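Local coordinates for Efb homologous protein (Staphylococcus aureus subsp. aureus Mu50, PDB 2NOJ) that probably binds the thioester-containing domain of complement C3 and so helps the bacterium evade complement attack, at residues L35-R40 and Q67-L72. The protein carries 1 engineered substitution. Residues are numbered along the deposited sequence; the frame is centred on the assembly and turned at random.
Sequences LFKRTR and QRQIDL
Leu-35 O is held twice within the helix that presents Phe-36 and Lys-37 to Ile-70 and Gln-69: Thr-39 N donates to it at 2.8 Å, and Thr-39 OG1 approaches from the other face of the carbonyl plane, tilted 29° out of it. The helices are joined by side chains, and the pairing illustrates how a buried apolar layer can sit beside a polar margin. In the apolar layer, the CB bond of Phe-36 points toward helix 61-76, and CG, anti to its own nitrogen (chi1 174°), sets the ring beside Ile-70. There CD2 of Phe-36 meets CD1 of Ile-70 at 3.9 Å in an oblique approach. The CB of Ile-70 points away from this neighbour, and a bend at chi2 (-72°) along its longer branch brings CD1 back to the ring. At the margin, Lys-37 leans on Gln-69 with both carbon chain and ammonium: CD of Lys-37 lies 4.0 Å from CB of Gln-69, while Lys-37 NZ makes a weak hydrogen bond of 3.5 Å to Gln-69 OE1. Elsewhere on helix 61-76, Gln-67 NE2 donates to Asp-71 OD1 at 3.0 Å and also bonds Gln-49. Helices 24-39 and 61-76 run parallel as the first and third members of an up-down-up three-helix bundle, with helix 42-54 completing the core through Thr-44 and His-45 against Phe-36 and Ala-48 against Ile-70.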
ATOM      1  N   LEU B  35      22.902 -12.570  -7.197  1.00 32.10           N
ATOM      2  CA  LEU B  35      22.190 -13.796  -6.870  1.00 32.74           C
ATOM      3  C   LEU B  35      20.976 -13.969  -7.783  1.00 32.12           C
ATOM      4  O   LEU B  35      20.593 -15.104  -8.126  1.00 30.14           O
ATOM      5  CB  LEU B  35      21.739 -13.771  -5.415  1.00 32.82           C
ATOM      6  N   PHE B  36      20.364 -12.847  -8.160  1.00 27.52           N
ATOM      7  CA  PHE B  36      19.196 -12.881  -9.032  1.00 22.89           C
ATOM      8  C   PHE B  36      19.573 -13.315 -10.451  1.00 24.64           C
ATOM      9  O   PHE B  36      18.842 -14.070 -11.098  1.00 21.63           O
ATOM     10  CB  PHE B  36      18.524 -11.507  -9.069  1.00 17.85           C
ATOM     11  CG  PHE B  36      17.395 -11.410 -10.048  1.00 13.38           C
ATOM     12  CD1 PHE B  36      16.492 -12.468 -10.207  1.00 11.45           C
ATOM     13  CD2 PHE B  36      17.193 -10.254 -10.784  1.00 13.67           C
ATOM     14  CE1 PHE B  36      15.404 -12.375 -11.069  1.00  7.82           C
ATOM     15  CE2 PHE B  36      16.100 -10.147 -11.656  1.00 11.89           C
ATOM     16  CZ  PHE B  36      15.203 -11.224 -11.792  1.00 10.66           C
ATOM     17  N   LYS B  37      20.718 -12.831 -10.928  1.00 26.75           N
ATOM     18  CA  LYS B  37      21.181 -13.179 -12.261  1.00 32.34           C
ATOM     19  C   LYS B  37      21.407 -14.678 -12.361  1.00 36.09           C
ATOM     20  O   LYS B  37      21.081 -15.299 -13.365  1.00 34.29           O
ATOM     21  CB  LYS B  37      22.473 -12.438 -12.596  1.00 31.43           C
ATOM     22  CG  LYS B  37      22.319 -10.929 -12.751  1.00 33.12           C
ATOM     23  CD  LYS B  37      22.839 -10.441 -14.102  1.00 34.07           C
ATOM     24  CE  LYS B  37      24.341 -10.592 -14.244  1.00 36.33           C
ATOM     25  NZ  LYS B  37      24.782 -10.193 -15.614  1.00 41.46           N
ATOM     26  N   ARG B  38      21.953 -15.259 -11.305  1.00 38.46           N
ATOM     27  CA  ARG B  38      22.221 -16.680 -11.296  1.00 42.56           C
ATOM     28  C   ARG B  38      20.956 -17.518 -11.020  1.00 44.70           C
ATOM     29  O   ARG B  38      20.612 -18.411 -11.791  1.00 48.41           O
ATOM     30  CB  ARG B  38      23.301 -16.976 -10.262  1.00 43.00           C
ATOM     31  N   THR B  39      20.263 -17.205  -9.928  1.00 47.13           N
ATOM     32  CA  THR B  39      19.058 -17.919  -9.492  1.00 44.83           C
ATOM     33  C   THR B  39      17.826 -17.798 -10.396  1.00 41.06           C
ATOM     34  O   THR B  39      17.134 -18.781 -10.656  1.00 40.35           O
ATOM     35  CB  THR B  39      18.657 -17.450  -8.088  1.00 46.77           C
ATOM     36  OG1 THR B  39      19.823 -17.382  -7.256  1.00 50.07           O
ATOM     37  CG2 THR B  39      17.659 -18.403  -7.477  1.00 48.11           C
ATOM     38  N   ARG B  40      17.547 -16.583 -10.852  1.00 39.56           N
ATOM     39  CA  ARG B  40      16.407 -16.320 -11.719  1.00 36.05           C
ATOM     40  C   ARG B  40      15.083 -16.822 -11.149  1.00 34.39           C
ATOM     41  O   ARG B  40      14.433 -17.677 -11.745  1.00 32.45           O
ATOM     42  CB  ARG B  40      16.651 -16.932 -13.106  1.00 39.23           C
ATOM     43  CG  ARG B  40      17.940 -16.442 -13.760  1.00 44.04           C
ATOM     44  CD  ARG B  40      18.099 -16.905 -15.214  1.00 48.66           C
ATOM     45  NE  ARG B  40      18.288 -18.352 -15.357  1.00 54.02           N
ATOM     46  CZ  ARG B  40      17.295 -19.218 -15.550  1.00 56.03           C
ATOM     47  NH1 ARG B  40      16.038 -18.786 -15.625  1.00 56.43           N
ATOM     48  NH2 ARG B  40      17.559 -20.513 -15.678  1.00 55.14           N
ATOM     49  N   GLN B  67      20.330  -1.531 -12.174  1.00 22.66           N
ATOM     50  CA  GLN B  67      18.908  -1.628 -12.509  1.00 22.91           C
ATOM     51  C   GLN B  67      18.777  -2.307 -13.835  1.00 25.67           C
ATOM     52  O   GLN B  67      17.779  -2.977 -14.098  1.00 27.25           O
ATOM     53  CB  GLN B  67      18.255  -0.255 -12.666  1.00 24.09           C
ATOM     54  CG  GLN B  67      16.760  -0.327 -13.018  1.00 22.36           C
ATOM     55  CD  GLN B  67      15.896  -0.894 -11.858  1.00 23.69           C
ATOM     56  OE1 GLN B  67      15.829  -0.304 -10.773  1.00 24.31           O
ATOM     57  NE2 GLN B  67      15.247  -2.033 -12.089  1.00 20.17           N
ATOM     58  N   ARG B  68      19.792  -2.098 -14.676  1.00 27.80           N
ATOM     59  CA  ARG B  68      19.831  -2.639 -16.029  1.00 28.10           C
ATOM     60  C   ARG B  68      19.910  -4.167 -16.004  1.00 27.53           C
ATOM     61  O   ARG B  68      19.188  -4.855 -16.732  1.00 26.00           O
ATOM     62  CB  ARG B  68      21.027  -2.045 -16.781  1.00 30.38           C
ATOM     63  CG  ARG B  68      20.934  -2.127 -18.285  1.00 33.23           C
ATOM     64  CD  ARG B  68      22.276  -2.461 -18.914  1.00 38.79           C
ATOM     65  NE  ARG B  68      22.154  -2.545 -20.370  1.00 43.32           N
ATOM     66  CZ  ARG B  68      23.077  -3.044 -21.186  1.00 44.47           C
ATOM     67  NH1 ARG B  68      24.231  -3.524 -20.720  1.00 44.19           N
ATOM     68  NH2 ARG B  68      22.835  -3.059 -22.484  1.00 47.95           N
ATOM     69  N   GLN B  69      20.780  -4.702 -15.159  1.00 27.80           N
ATOM     70  CA  GLN B  69      20.904  -6.142 -15.071  1.00 27.56           C
ATOM     71  C   GLN B  69      19.548  -6.761 -14.685  1.00 27.75           C
ATOM     72  O   GLN B  69      19.168  -7.822 -15.200  1.00 28.63           O
ATOM     73  CB  GLN B  69      22.010  -6.495 -14.076  1.00 31.46           C
ATOM     74  CG  GLN B  69      23.388  -5.980 -14.496  1.00 39.82           C
ATOM     75  CD  GLN B  69      23.832  -6.517 -15.836  1.00 44.62           C
ATOM     76  OE1 GLN B  69      23.113  -7.302 -16.487  1.00 49.20           O
ATOM     77  NE2 GLN B  69      25.022  -6.101 -16.262  1.00 48.74           N
ATOM     78  N   ILE B  70      18.811  -6.075 -13.810  1.00 25.40           N
ATOM     79  CA  ILE B  70      17.496  -6.524 -13.360  1.00 23.42           C
ATOM     80  C   ILE B  70      16.599  -6.663 -14.584  1.00 24.63           C
ATOM     81  O   ILE B  70      16.088  -7.739 -14.897  1.00 25.39           O
ATOM     82  CB  ILE B  70      16.817  -5.472 -12.442  1.00 23.34           C
ATOM     83  CG1 ILE B  70      17.606  -5.274 -11.151  1.00 24.42           C
ATOM     84  CG2 ILE B  70      15.382  -5.867 -12.162  1.00 22.03           C
ATOM     85  CD1 ILE B  70      17.531  -6.413 -10.196  1.00 26.53           C
ATOM     86  N   ASP B  71      16.412  -5.544 -15.264  1.00 25.50           N
ATOM     87  CA  ASP B  71      15.564  -5.482 -16.443  1.00 28.34           C
ATOM     88  C   ASP B  71      15.940  -6.504 -17.512  1.00 26.87           C
ATOM     89  O   ASP B  71      15.066  -7.012 -18.204  1.00 26.67           O
ATOM     90  CB  ASP B  71      15.609  -4.061 -17.048  1.00 29.65           C
ATOM     91  CG  ASP B  71      14.895  -3.006 -16.168  1.00 34.88           C
ATOM     92  OD1 ASP B  71      14.955  -3.092 -14.918  1.00 34.93           O
ATOM     93  OD2 ASP B  71      14.279  -2.069 -16.731  1.00 38.20           O
ATOM     94  N   LEU B  72      17.232  -6.800 -17.650  1.00 27.65           N
ATOM     95  CA  LEU B  72      17.686  -7.745 -18.669  1.00 29.57           C
ATOM     96  C   LEU B  72      17.304  -9.181 -18.379  1.00 28.98           C
ATOM     97  O   LEU B  72      17.120  -9.988 -19.297  1.00 29.38           O
ATOM     98  CB  LEU B  72      19.204  -7.656 -18.860  1.00 30.28           C
ATOM     99  CG  LEU B  72      19.674  -6.456 -19.690  1.00 32.25           C
ATOM    100  CD1 LEU B  72      21.189  -6.475 -19.826  1.00 31.99           C
ATOM    101  CD2 LEU B  72      19.012  -6.509 -21.056  1.00 32.40           C
TER